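Side-chain contacts in serine acetyltransferase (Entamoeba histolytica, PDB 3Q1X), which probably transfers an acetyl group from acetyl-CoA to the hydroxyl of L-serine, which commits serine to cysteine biosynthesis: residues Glu14-Asp19 with Phe45-Phe50; Glu20-Ser25 with Pro118-Ile123; Phe35-Lys40 with Arg148-Glu153; Val141-Gly146 with Ile186-Ile191. All coordinates share one frame; numbering follows the deposited sequence.

In the fold
From the N terminus, the end of helix 2-18 enters contact 1, which closes a loop of 25 residues by bringing Y16 to the short helix 47-50. Contact 2 starts inside that loop, at 20-25, and ends at the start of helix 120-126, so it crosses contact 1; the two touch through D48, which bonds to H24 and S25. Contact 3 joins helix 36-45 to helix 150-162 and crosses both. Contact 4 comes after contacts 1 and 2 in series but crosses contact 3, which it touches where R148 meets Y143. Contacts 1 to 3 tie the first part of the chain to later helices; contact 4 links helix 128-144 to the left-handed beta-helix beside a serine site.

Contact 1 of 4, residues Glu14-Asp19 with Phe45-Phe50; sequences EMYLQD and FFPDFF
In the N-terminal helical part of the protein, Y16 near the end of helix 2-18 reaches across to P47 and D48 of the short, weakly bonded helix at about 47-50. The Y16 side chain leaves the helix with CG anti to the backbone N (chi1 159°), which sends the ring toward the other segment. Its hydroxyl donates to D48, with Y16 OH 2.7 Å from D48 OD1. It uses the syn flank of OD1 and stands 25° off the plane of the carboxylate. Ring and carboxylate planes are 72° apart, and D48 CG lies at the ring edge, near the ring plane. P47 passes alongside in the opposite sense, its CG 3.7 Å from Y16 CD1, so the polar end of the tyrosine has an apolar neighbour lower on its ring. D48 OD2 takes two further bonds, from H24 ND1 and S25 N. Three donors thus hold the buried carboxylate, which would probably keep it ionised and fix its rotation. H24 also meets the Y16 ring edge-to-face. I56 packs on Y16, P47 and D48, while helix 82-113 flanks both segments, carrying K100 and K104, which form salt bridges to D19.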
# COMPACT_ATOMS: atom_id res chain seq x y z
N GLU A 14 2.23 21.79 -28.10
CA GLU A 14 1.15 22.57 -28.71
C GLU A 14 -0.19 22.29 -28.03
O GLU A 14 -1.00 23.20 -27.85
CB GLU A 14 1.06 22.27 -30.21
CG GLU A 14 2.13 22.96 -31.06
CD GLU A 14 2.03 24.48 -31.03
OE1 GLU A 14 0.95 25.02 -31.38
OE2 GLU A 14 3.03 25.14 -30.67
N MET A 15 -0.40 21.03 -27.64
CA MET A 15 -1.59 20.66 -26.87
C MET A 15 -1.58 21.35 -25.51
O MET A 15 -2.59 21.90 -25.09
CB MET A 15 -1.66 19.14 -26.69
CG MET A 15 -2.02 18.40 -27.97
SD MET A 15 -1.55 16.67 -27.89
CE MET A 15 -3.00 15.96 -27.15
N TYR A 16 -0.42 21.33 -24.85
CA TYR A 16 -0.23 22.04 -23.58
C TYR A 16 -0.60 23.52 -23.71
O TYR A 16 -1.36 24.04 -22.89
CB TYR A 16 1.21 21.84 -23.08
CG TYR A 16 1.71 22.87 -22.08
CD1 TYR A 16 1.44 22.75 -20.71
CD2 TYR A 16 2.48 23.96 -22.50
CE1 TYR A 16 1.91 23.69 -19.79
CE2 TYR A 16 2.96 24.91 -21.59
CZ TYR A 16 2.67 24.77 -20.25
OH TYR A 16 3.15 25.71 -19.36
N LEU A 17 -0.11 24.18 -24.75
CA LEU A 17 -0.42 25.59 -25.01
C LEU A 17 -1.92 25.86 -25.20
O LEU A 17 -2.41 26.96 -24.87
CB LEU A 17 0.36 26.09 -26.23
CG LEU A 17 1.85 26.40 -26.07
CD1 LEU A 17 2.40 26.81 -27.43
CD2 LEU A 17 2.10 27.49 -25.03
N GLN A 18 -2.65 24.87 -25.71
CA GLN A 18 -4.06 25.02 -26.06
C GLN A 18 -4.99 24.46 -24.99
O GLN A 18 -6.21 24.59 -25.09
CB GLN A 18 -4.35 24.35 -27.41
CG GLN A 18 -3.65 25.02 -28.60
CD GLN A 18 -3.59 24.12 -29.83
OE1 GLN A 18 -4.56 23.42 -30.14
NE2 GLN A 18 -2.46 24.15 -30.53
N ASP A 19 -4.42 23.84 -23.95
CA ASP A 19 -5.20 23.35 -22.82
C ASP A 19 -5.92 24.50 -22.11
O ASP A 19 -5.39 25.60 -21.99
CB ASP A 19 -4.33 22.61 -21.80
CG ASP A 19 -3.95 21.20 -22.25
OD1 ASP A 19 -4.64 20.62 -23.12
OD2 ASP A 19 -2.97 20.67 -21.69
N PHE A 45 3.21 15.13 -19.33
CA PHE A 45 1.79 15.41 -19.51
C PHE A 45 1.29 16.67 -18.80
O PHE A 45 0.41 17.35 -19.32
CB PHE A 45 0.93 14.22 -19.08
CG PHE A 45 1.00 13.04 -20.01
CD1 PHE A 45 0.91 13.20 -21.39
CD2 PHE A 45 1.13 11.75 -19.49
CE1 PHE A 45 0.97 12.09 -22.24
CE2 PHE A 45 1.18 10.64 -20.33
CZ PHE A 45 1.10 10.81 -21.71
N PHE A 46 1.84 16.96 -17.62
CA PHE A 46 1.41 18.12 -16.83
C PHE A 46 2.59 18.91 -16.25
O PHE A 46 2.76 18.98 -15.03
CB PHE A 46 0.43 17.67 -15.73
CG PHE A 46 -0.72 16.85 -16.25
CD1 PHE A 46 -1.80 17.46 -16.87
CD2 PHE A 46 -0.70 15.46 -16.14
CE1 PHE A 46 -2.86 16.71 -17.37
CE2 PHE A 46 -1.76 14.69 -16.64
CZ PHE A 46 -2.84 15.32 -17.25
N PRO A 47 3.42 19.51 -17.14
CA PRO A 47 4.65 20.18 -16.71
C PRO A 47 4.45 21.33 -15.71
O PRO A 47 5.33 21.55 -14.89
CB PRO A 47 5.23 20.73 -18.02
CG PRO A 47 4.09 20.73 -18.99
CD PRO A 47 3.26 19.56 -18.61
N ASP A 48 3.32 22.02 -15.76
CA ASP A 48 3.04 23.15 -14.85
C ASP A 48 3.04 22.73 -13.39
O ASP A 48 3.23 23.55 -12.48
CB ASP A 48 1.69 23.78 -15.16
CG ASP A 48 1.73 24.73 -16.33
OD1 ASP A 48 2.83 25.07 -16.80
OD2 ASP A 48 0.64 25.14 -16.77
N PHE A 49 2.81 21.44 -13.16
CA PHE A 49 2.59 20.95 -11.81
C PHE A 49 3.80 20.22 -11.27
O PHE A 49 3.88 19.94 -10.08
CB PHE A 49 1.35 20.06 -11.78
CG PHE A 49 0.12 20.76 -12.29
CD1 PHE A 49 -0.62 21.58 -11.46
CD2 PHE A 49 -0.27 20.61 -13.62
CE1 PHE A 49 -1.75 22.24 -11.94
CE2 PHE A 49 -1.40 21.26 -14.10
CZ PHE A 49 -2.14 22.08 -13.26
N PHE A 50 4.76 19.94 -12.15
CA PHE A 50 5.93 19.15 -11.78
C PHE A 50 7.25 19.74 -12.24
O PHE A 50 8.31 19.17 -11.97
CB PHE A 50 5.74 17.70 -12.25
CG PHE A 50 4.54 17.05 -11.66
CD1 PHE A 50 4.54 16.66 -10.32
CD2 PHE A 50 3.38 16.88 -12.41
CE1 PHE A 50 3.42 16.07 -9.75
CE2 PHE A 50 2.26 16.29 -11.85
CZ PHE A 50 2.28 15.88 -10.51

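Contact 2 of 4, residues Glu20-Ser25 with Pro118-Ile123; sequences EDAFHS and PGLSLI
The CA atoms of A22 and L120 are 6.4 Å apart where a 3-10 turn, 21-23, comes up against the beginning of helix 120-126. The turn is closed by F23 N to E20 O at 3.0 Å and by H24 N to D21 O at 2.9 Å. One water joins the two backbones: it donates to A22 O at 2.8 Å and accepts a weak bond from S121 N, an N-H of the first helical turn. The A22 carbonyl also brushes L120, with A22 O 3.7 Å from L120 CB. The side-chain contact is carried by one methyl of L120. L120 CD1 sits over a face of the F23 ring as a CH-pi contact, 3.9 Å from the centroid and 27° off the ring normal. L120 CD1 is displaced toward the rim and comes within 3.5 Å of F23 CE1. With CG beside the backbone N (chi1 -60°), the F23 ring turns one face to the L120 methyl although its CB points away from the other segment. The A22 methyl borders the same CD1 more loosely. Y149 of the second subunit packs on P118 and S121. The direct contacts are therefore apolar: the F23 ring takes a methyl over one face and also makes a cation-pi contact with K104, while the polar link between the segments runs through water.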
# COMPACT_ATOMS: atom_id res chain seq x y z
N GLU A 20 -7.13 24.21 -21.66
CA GLU A 20 -7.93 25.11 -20.84
C GLU A 20 -7.17 25.46 -19.54
O GLU A 20 -6.28 24.71 -19.13
CB GLU A 20 -9.28 24.46 -20.54
CG GLU A 20 -10.11 24.07 -21.79
CD GLU A 20 -9.77 22.69 -22.40
OE1 GLU A 20 -8.69 22.14 -22.12
OE2 GLU A 20 -10.60 22.17 -23.17
N ASP A 21 -7.51 26.58 -18.92
CA ASP A 21 -6.74 27.11 -17.77
C ASP A 21 -6.67 26.17 -16.57
O ASP A 21 -5.69 26.19 -15.82
CB ASP A 21 -7.26 28.49 -17.37
CG ASP A 21 -7.74 29.28 -18.57
OD1 ASP A 21 -6.90 29.98 -19.19
OD2 ASP A 21 -8.93 29.16 -18.92
N ALA A 22 -7.71 25.36 -16.39
CA ALA A 22 -7.78 24.37 -15.32
C ALA A 22 -6.65 23.34 -15.37
O ALA A 22 -6.32 22.72 -14.35
CB ALA A 22 -9.13 23.67 -15.34
N PHE A 23 -6.04 23.19 -16.55
CA PHE A 23 -4.94 22.26 -16.75
C PHE A 23 -3.60 22.99 -16.67
O PHE A 23 -2.55 22.43 -16.98
CB PHE A 23 -5.09 21.53 -18.09
CG PHE A 23 -6.36 20.73 -18.20
CD1 PHE A 23 -6.43 19.43 -17.69
CD2 PHE A 23 -7.49 21.28 -18.81
CE1 PHE A 23 -7.60 18.69 -17.78
CE2 PHE A 23 -8.67 20.53 -18.91
CZ PHE A 23 -8.73 19.24 -18.39
N HIS A 24 -3.64 24.25 -16.25
CA HIS A 24 -2.45 25.07 -16.13
C HIS A 24 -2.29 25.64 -14.72
O HIS A 24 -3.26 25.72 -13.95
CB HIS A 24 -2.49 26.23 -17.14
CG HIS A 24 -2.21 25.82 -18.56
ND1 HIS A 24 -1.05 25.17 -18.94
CD2 HIS A 24 -2.93 26.00 -19.70
CE1 HIS A 24 -1.07 24.96 -20.24
NE2 HIS A 24 -2.20 25.45 -20.73
N SER A 25 -1.07 26.05 -14.40
CA SER A 25 -0.77 26.76 -13.16
C SER A 25 0.50 27.59 -13.29
O SER A 25 1.46 27.18 -13.96
CB SER A 25 -0.60 25.78 -12.00
OG SER A 25 -0.53 26.46 -10.77
N PRO A 118 -10.84 20.05 -4.66
CA PRO A 118 -10.97 21.52 -4.77
C PRO A 118 -10.68 22.08 -6.18
O PRO A 118 -11.09 23.21 -6.50
CB PRO A 118 -9.92 22.02 -3.78
CG PRO A 118 -8.87 20.95 -3.80
CD PRO A 118 -9.63 19.66 -3.93
N GLY A 119 -9.96 21.31 -6.99
CA GLY A 119 -9.59 21.69 -8.37
C GLY A 119 -8.73 20.61 -8.99
O GLY A 119 -8.24 19.72 -8.29
N LEU A 120 -8.56 20.67 -10.31
CA LEU A 120 -7.78 19.66 -11.03
C LEU A 120 -6.34 19.58 -10.53
O LEU A 120 -5.77 18.49 -10.48
CB LEU A 120 -7.80 19.87 -12.55
CG LEU A 120 -9.17 19.78 -13.25
CD1 LEU A 120 -9.01 19.64 -14.74
CD2 LEU A 120 -9.99 18.61 -12.73
N SER A 121 -5.78 20.72 -10.14
CA SER A 121 -4.40 20.77 -9.66
C SER A 121 -4.09 19.76 -8.56
O SER A 121 -3.01 19.19 -8.57
CB SER A 121 -3.97 22.19 -9.25
OG SER A 121 -4.54 22.60 -8.03
N LEU A 122 -5.01 19.53 -7.62
CA LEU A 122 -4.76 18.58 -6.51
C LEU A 122 -4.84 17.12 -6.96
O LEU A 122 -4.12 16.25 -6.45
CB LEU A 122 -5.72 18.82 -5.34
CG LEU A 122 -5.27 18.10 -4.06
CD1 LEU A 122 -3.91 18.64 -3.58
CD2 LEU A 122 -6.31 18.26 -2.98
N ILE A 123 -5.74 16.87 -7.91
CA ILE A 123 -5.88 15.55 -8.51
C ILE A 123 -4.62 15.17 -9.27
O ILE A 123 -4.07 14.07 -9.08
CB ILE A 123 -7.13 15.49 -9.43
CG1 ILE A 123 -8.36 15.97 -8.66
CG2 ILE A 123 -7.34 14.07 -9.95
CD1 ILE A 123 -9.67 15.98 -9.46
O HOH W 1 -6.41 23.34 -11.57

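Contact 3 of 4, residues Phe35-Lys40 with Arg148-Glu153; sequences FTELQK and RYYCRE
E37 and Y150 approach from opposite directions, the tyrosine hydroxyl meeting one carboxylate oxygen as a donor: Y150 OH lies 2.7 Å from E37 OE2. This is a helix-to-helix bridge within the helical domain, between helix 36-45 and helix 150-162, the last helix before the left-handed beta-helix. The backbones are well separated, E37 CA and E153 CA being 10.8 Å apart, and the side chains span the gap. The ring and carboxylate planes are nearly parallel (14°) but stepped, with OE2 beside the edge of the ring. On OE2 the hydroxyl takes up the anti position, lifted 21° from the carboxylate plane. A bend at chi2 (91°) places the E37 carboxylate with OE2 presented to the hydroxyl. E37 CG is itself 3.2 Å from Y150 OH. Y150 carries CG anti to the backbone N, an orientation that sends its hydroxyl end toward helix 36-45. I72, S75 and V76 of helix 59-79 pack against the ring, and L142 of helix 128-144 touches it too. E153 brings a second carboxylate to the ring, with E153 OE1 near the ring plane and 3.8 Å from Y150 CD1. Its OE2 pairs with R125 of the third subunit, so an intersubunit salt bridge lies beside this contact. The other oxygen of E37 points back along its own helix: E37 OE1 lies in the plane of the F35 ring, at its edge, 3.5 Å from F35 CD1.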
# COMPACT_ATOMS: atom_id res chain seq x y z
N PHE A 35 8.79 6.88 -8.36
CA PHE A 35 9.35 5.95 -9.34
C PHE A 35 9.41 6.51 -10.76
O PHE A 35 8.57 7.32 -11.17
CB PHE A 35 8.68 4.57 -9.28
CG PHE A 35 7.23 4.57 -9.69
CD1 PHE A 35 6.86 4.27 -11.00
CD2 PHE A 35 6.22 4.78 -8.75
CE1 PHE A 35 5.52 4.23 -11.37
CE2 PHE A 35 4.87 4.75 -9.11
CZ PHE A 35 4.52 4.47 -10.43
N THR A 36 10.41 6.05 -11.51
CA THR A 36 10.86 6.73 -12.73
C THR A 36 9.74 7.01 -13.73
O THR A 36 9.59 8.16 -14.17
CB THR A 36 12.02 5.99 -13.42
OG1 THR A 36 13.05 5.72 -12.46
CG2 THR A 36 12.61 6.83 -14.55
N GLU A 37 8.95 5.99 -14.06
CA GLU A 37 7.92 6.10 -15.09
C GLU A 37 6.89 7.18 -14.75
O GLU A 37 6.55 7.99 -15.61
CB GLU A 37 7.23 4.76 -15.36
CG GLU A 37 8.17 3.64 -15.86
CD GLU A 37 8.77 2.79 -14.74
OE1 GLU A 37 8.94 3.29 -13.60
OE2 GLU A 37 9.08 1.60 -15.00
N LEU A 38 6.43 7.20 -13.50
CA LEU A 38 5.52 8.24 -13.02
C LEU A 38 6.17 9.62 -12.98
O LEU A 38 5.58 10.59 -13.44
CB LEU A 38 4.92 7.89 -11.65
CG LEU A 38 3.82 8.80 -11.08
CD1 LEU A 38 2.60 8.88 -12.01
CD2 LEU A 38 3.42 8.33 -9.69
N GLN A 39 7.39 9.70 -12.44
CA GLN A 39 8.15 10.95 -12.36
C GLN A 39 8.23 11.63 -13.73
O GLN A 39 7.91 12.81 -13.87
CB GLN A 39 9.55 10.67 -11.80
CG GLN A 39 10.43 11.91 -11.60
CD GLN A 39 10.12 12.66 -10.32
OE1 GLN A 39 9.21 12.31 -9.57
NE2 GLN A 39 10.89 13.71 -10.06
N LYS A 40 8.61 10.85 -14.74
CA LYS A 40 8.78 11.34 -16.10
C LYS A 40 7.45 11.69 -16.76
O LYS A 40 7.32 12.76 -17.34
CB LYS A 40 9.59 10.35 -16.95
CG LYS A 40 11.08 10.29 -16.59
CD LYS A 40 11.62 11.68 -16.27
CE LYS A 40 13.11 11.69 -15.98
NZ LYS A 40 13.45 12.91 -15.20
N ARG A 148 5.11 -8.64 -22.27
CA ARG A 148 4.44 -9.33 -21.17
C ARG A 148 5.18 -9.25 -19.84
O ARG A 148 4.67 -9.71 -18.82
CB ARG A 148 4.19 -10.80 -21.56
CG ARG A 148 3.19 -11.00 -22.72
CD ARG A 148 1.78 -10.69 -22.26
NE ARG A 148 0.81 -10.84 -23.35
CZ ARG A 148 0.53 -9.90 -24.25
NH1 ARG A 148 1.15 -8.73 -24.21
NH2 ARG A 148 -0.36 -10.14 -25.20
N TYR A 149 6.37 -8.67 -19.85
CA TYR A 149 7.22 -8.64 -18.66
C TYR A 149 7.37 -7.25 -18.04
O TYR A 149 6.93 -7.00 -16.90
CB TYR A 149 8.59 -9.24 -18.98
CG TYR A 149 8.57 -10.75 -19.07
CD1 TYR A 149 8.12 -11.39 -20.22
CD2 TYR A 149 9.00 -11.54 -18.00
CE1 TYR A 149 8.08 -12.77 -20.32
CE2 TYR A 149 8.97 -12.94 -18.09
CZ TYR A 149 8.51 -13.54 -19.26
OH TYR A 149 8.47 -14.92 -19.38
N TYR A 150 8.02 -6.35 -18.77
CA TYR A 150 8.29 -5.02 -18.22
C TYR A 150 7.01 -4.22 -17.93
O TYR A 150 6.94 -3.52 -16.92
CB TYR A 150 9.32 -4.23 -19.06
CG TYR A 150 9.40 -2.77 -18.66
CD1 TYR A 150 9.84 -2.39 -17.39
CD2 TYR A 150 8.99 -1.78 -19.54
CE1 TYR A 150 9.87 -1.04 -17.02
CE2 TYR A 150 9.03 -0.45 -19.19
CZ TYR A 150 9.47 -0.08 -17.94
OH TYR A 150 9.49 1.27 -17.62
N CYS A 151 5.99 -4.35 -18.80
CA CYS A 151 4.70 -3.67 -18.56
C CYS A 151 4.06 -4.11 -17.24
O CYS A 151 3.43 -3.30 -16.56
CB CYS A 151 3.73 -3.81 -19.75
SG CYS A 151 3.16 -5.52 -20.12
N ARG A 152 4.24 -5.38 -16.87
CA ARG A 152 3.81 -5.83 -15.56
C ARG A 152 4.65 -5.24 -14.42
O ARG A 152 4.11 -4.84 -13.39
CB ARG A 152 3.78 -7.36 -15.46
CG ARG A 152 3.40 -7.87 -14.07
CD ARG A 152 1.95 -7.54 -13.68
NE ARG A 152 1.61 -8.09 -12.36
CZ ARG A 152 1.17 -9.33 -12.13
NH1 ARG A 152 1.00 -10.19 -13.13
NH2 ARG A 152 0.90 -9.72 -10.89
N GLU A 153 5.98 -5.16 -14.62
CA GLU A 153 6.88 -4.59 -13.62
C GLU A 153 6.54 -3.13 -13.34
O GLU A 153 6.49 -2.69 -12.19
CB GLU A 153 8.34 -4.69 -14.07
CG GLU A 153 9.35 -4.24 -13.02
CD GLU A 153 10.76 -4.69 -13.35
OE1 GLU A 153 11.22 -4.45 -14.48
OE2 GLU A 153 11.41 -5.29 -12.47

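Contact 4 of 4, residues Val141-Gly146 with Ile186-Ile191; sequences VLYECG and IGETAI
The hydroxyl of Y143 donates to the E188 carboxylate in a short bond, with Y143 OH 2.6 Å from E188 OE1. It comes in on the anti flank of OE1, tilted 24° from the carboxylate plane. The side chains cross at about a right angle, the ring and carboxylate planes stand 78° apart, and OE1 meets the tyrosine at the ring edge, near its plane, while E188 CG lies 3.5 Å from Y143 OH. E188 leaves the backbone with CG anti to N (chi1 -179°) and stays extended beyond it, which lets a glutamate from a tight turn reach the helix. That turn is type I, G187 to A190, closed by A190 N to G187 O at 3.1 Å, and it connects strands 185-186 and 191-192 of the left-handed beta-helix. Y143 belongs to the last turn of helix 128-144. This helix ends in a Schellman motif at G146, where G146 N bonds to Y143 O at 2.8 Å. R148 NH1 bonds to that same carbonyl, and R148 makes a cation-pi contact with the Y143 ring. On the far side of the carboxylate, E188 OE2 forms a salt bridge with R222, which lines the serine pocket together with A206, H208 and H223. The E188 side chain is about 5 Å from a bound serine, and A116 of the third subunit packs against it.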
# COMPACT_ATOMS: atom_id res chain seq x y z
N VAL A 141 -0.05 0.24 -23.69
CA VAL A 141 0.50 0.29 -25.06
C VAL A 141 1.60 -0.77 -25.26
O VAL A 141 1.66 -1.42 -26.30
CB VAL A 141 0.99 1.71 -25.46
CG1 VAL A 141 1.50 1.73 -26.89
CG2 VAL A 141 -0.14 2.71 -25.33
N LEU A 142 2.44 -0.94 -24.24
CA LEU A 142 3.40 -2.03 -24.21
C LEU A 142 2.72 -3.39 -24.33
O LEU A 142 3.15 -4.23 -25.14
CB LEU A 142 4.25 -1.98 -22.94
CG LEU A 142 5.39 -0.96 -22.93
CD1 LEU A 142 6.10 -1.00 -21.59
CD2 LEU A 142 6.37 -1.25 -24.05
N TYR A 143 1.66 -3.61 -23.56
CA TYR A 143 0.93 -4.87 -23.62
C TYR A 143 0.37 -5.07 -25.03
O TYR A 143 0.49 -6.16 -25.60
CB TYR A 143 -0.20 -4.92 -22.57
CG TYR A 143 -0.83 -6.30 -22.45
CD1 TYR A 143 -0.34 -7.24 -21.54
CD2 TYR A 143 -1.88 -6.67 -23.28
CE1 TYR A 143 -0.91 -8.52 -21.45
CE2 TYR A 143 -2.45 -7.94 -23.21
CZ TYR A 143 -1.97 -8.85 -22.29
OH TYR A 143 -2.53 -10.10 -22.22
N GLU A 144 -0.20 -4.01 -25.59
CA GLU A 144 -0.73 -4.07 -26.95
C GLU A 144 0.33 -4.38 -28.03
O GLU A 144 -0.02 -4.86 -29.11
CB GLU A 144 -1.52 -2.80 -27.28
CG GLU A 144 -2.89 -2.76 -26.60
CD GLU A 144 -3.70 -1.50 -26.88
OE1 GLU A 144 -3.11 -0.40 -27.06
OE2 GLU A 144 -4.95 -1.60 -26.92
N CYS A 145 1.61 -4.14 -27.74
CA CYS A 145 2.70 -4.53 -28.65
C CYS A 145 3.11 -5.99 -28.49
O CYS A 145 3.94 -6.50 -29.26
CB CYS A 145 3.92 -3.65 -28.46
SG CYS A 145 3.65 -1.94 -28.74
N GLY A 146 2.52 -6.66 -27.50
CA GLY A 146 2.82 -8.07 -27.23
C GLY A 146 3.80 -8.30 -26.08
O GLY A 146 4.16 -9.44 -25.80
N ILE A 186 -7.81 -5.02 -11.06
CA ILE A 186 -8.41 -5.05 -12.39
C ILE A 186 -7.55 -5.99 -13.24
O ILE A 186 -6.38 -5.71 -13.49
CB ILE A 186 -8.52 -3.62 -13.01
CG1 ILE A 186 -9.34 -2.68 -12.11
CG2 ILE A 186 -9.11 -3.69 -14.42
CD1 ILE A 186 -9.41 -1.26 -12.61
N GLY A 187 -8.12 -7.11 -13.65
CA GLY A 187 -7.38 -8.19 -14.31
C GLY A 187 -6.96 -8.00 -15.76
O GLY A 187 -7.41 -7.07 -16.46
N GLU A 188 -6.10 -8.91 -16.20
CA GLU A 188 -5.49 -8.88 -17.52
C GLU A 188 -6.48 -8.76 -18.68
O GLU A 188 -6.18 -8.15 -19.70
CB GLU A 188 -4.64 -10.14 -17.71
CG GLU A 188 -3.92 -10.23 -19.06
CD GLU A 188 -2.88 -11.34 -19.10
OE1 GLU A 188 -1.99 -11.30 -19.98
OE2 GLU A 188 -2.94 -12.25 -18.26
N THR A 189 -7.65 -9.37 -18.54
CA THR A 189 -8.61 -9.41 -19.64
C THR A 189 -9.88 -8.63 -19.32
O THR A 189 -10.90 -8.78 -19.99
CB THR A 189 -8.95 -10.87 -20.06
OG1 THR A 189 -9.71 -11.51 -19.03
CG2 THR A 189 -7.67 -11.66 -20.32
N ALA A 190 -9.80 -7.79 -18.29
CA ALA A 190 -10.90 -6.89 -17.97
C ALA A 190 -11.08 -5.85 -19.07
O ALA A 190 -10.11 -5.38 -19.65
CB ALA A 190 -10.67 -6.21 -16.63
N ILE A 191 -12.33 -5.54 -19.39
CA ILE A 191 -12.64 -4.48 -20.36
C ILE A 191 -13.59 -3.51 -19.68
O ILE A 191 -14.62 -3.92 -19.15
CB ILE A 191 -13.29 -5.06 -21.66
CG1 ILE A 191 -12.34 -6.07 -22.34
CG2 ILE A 191 -13.78 -3.94 -22.59
CD1 ILE A 191 -11.45 -5.51 -23.44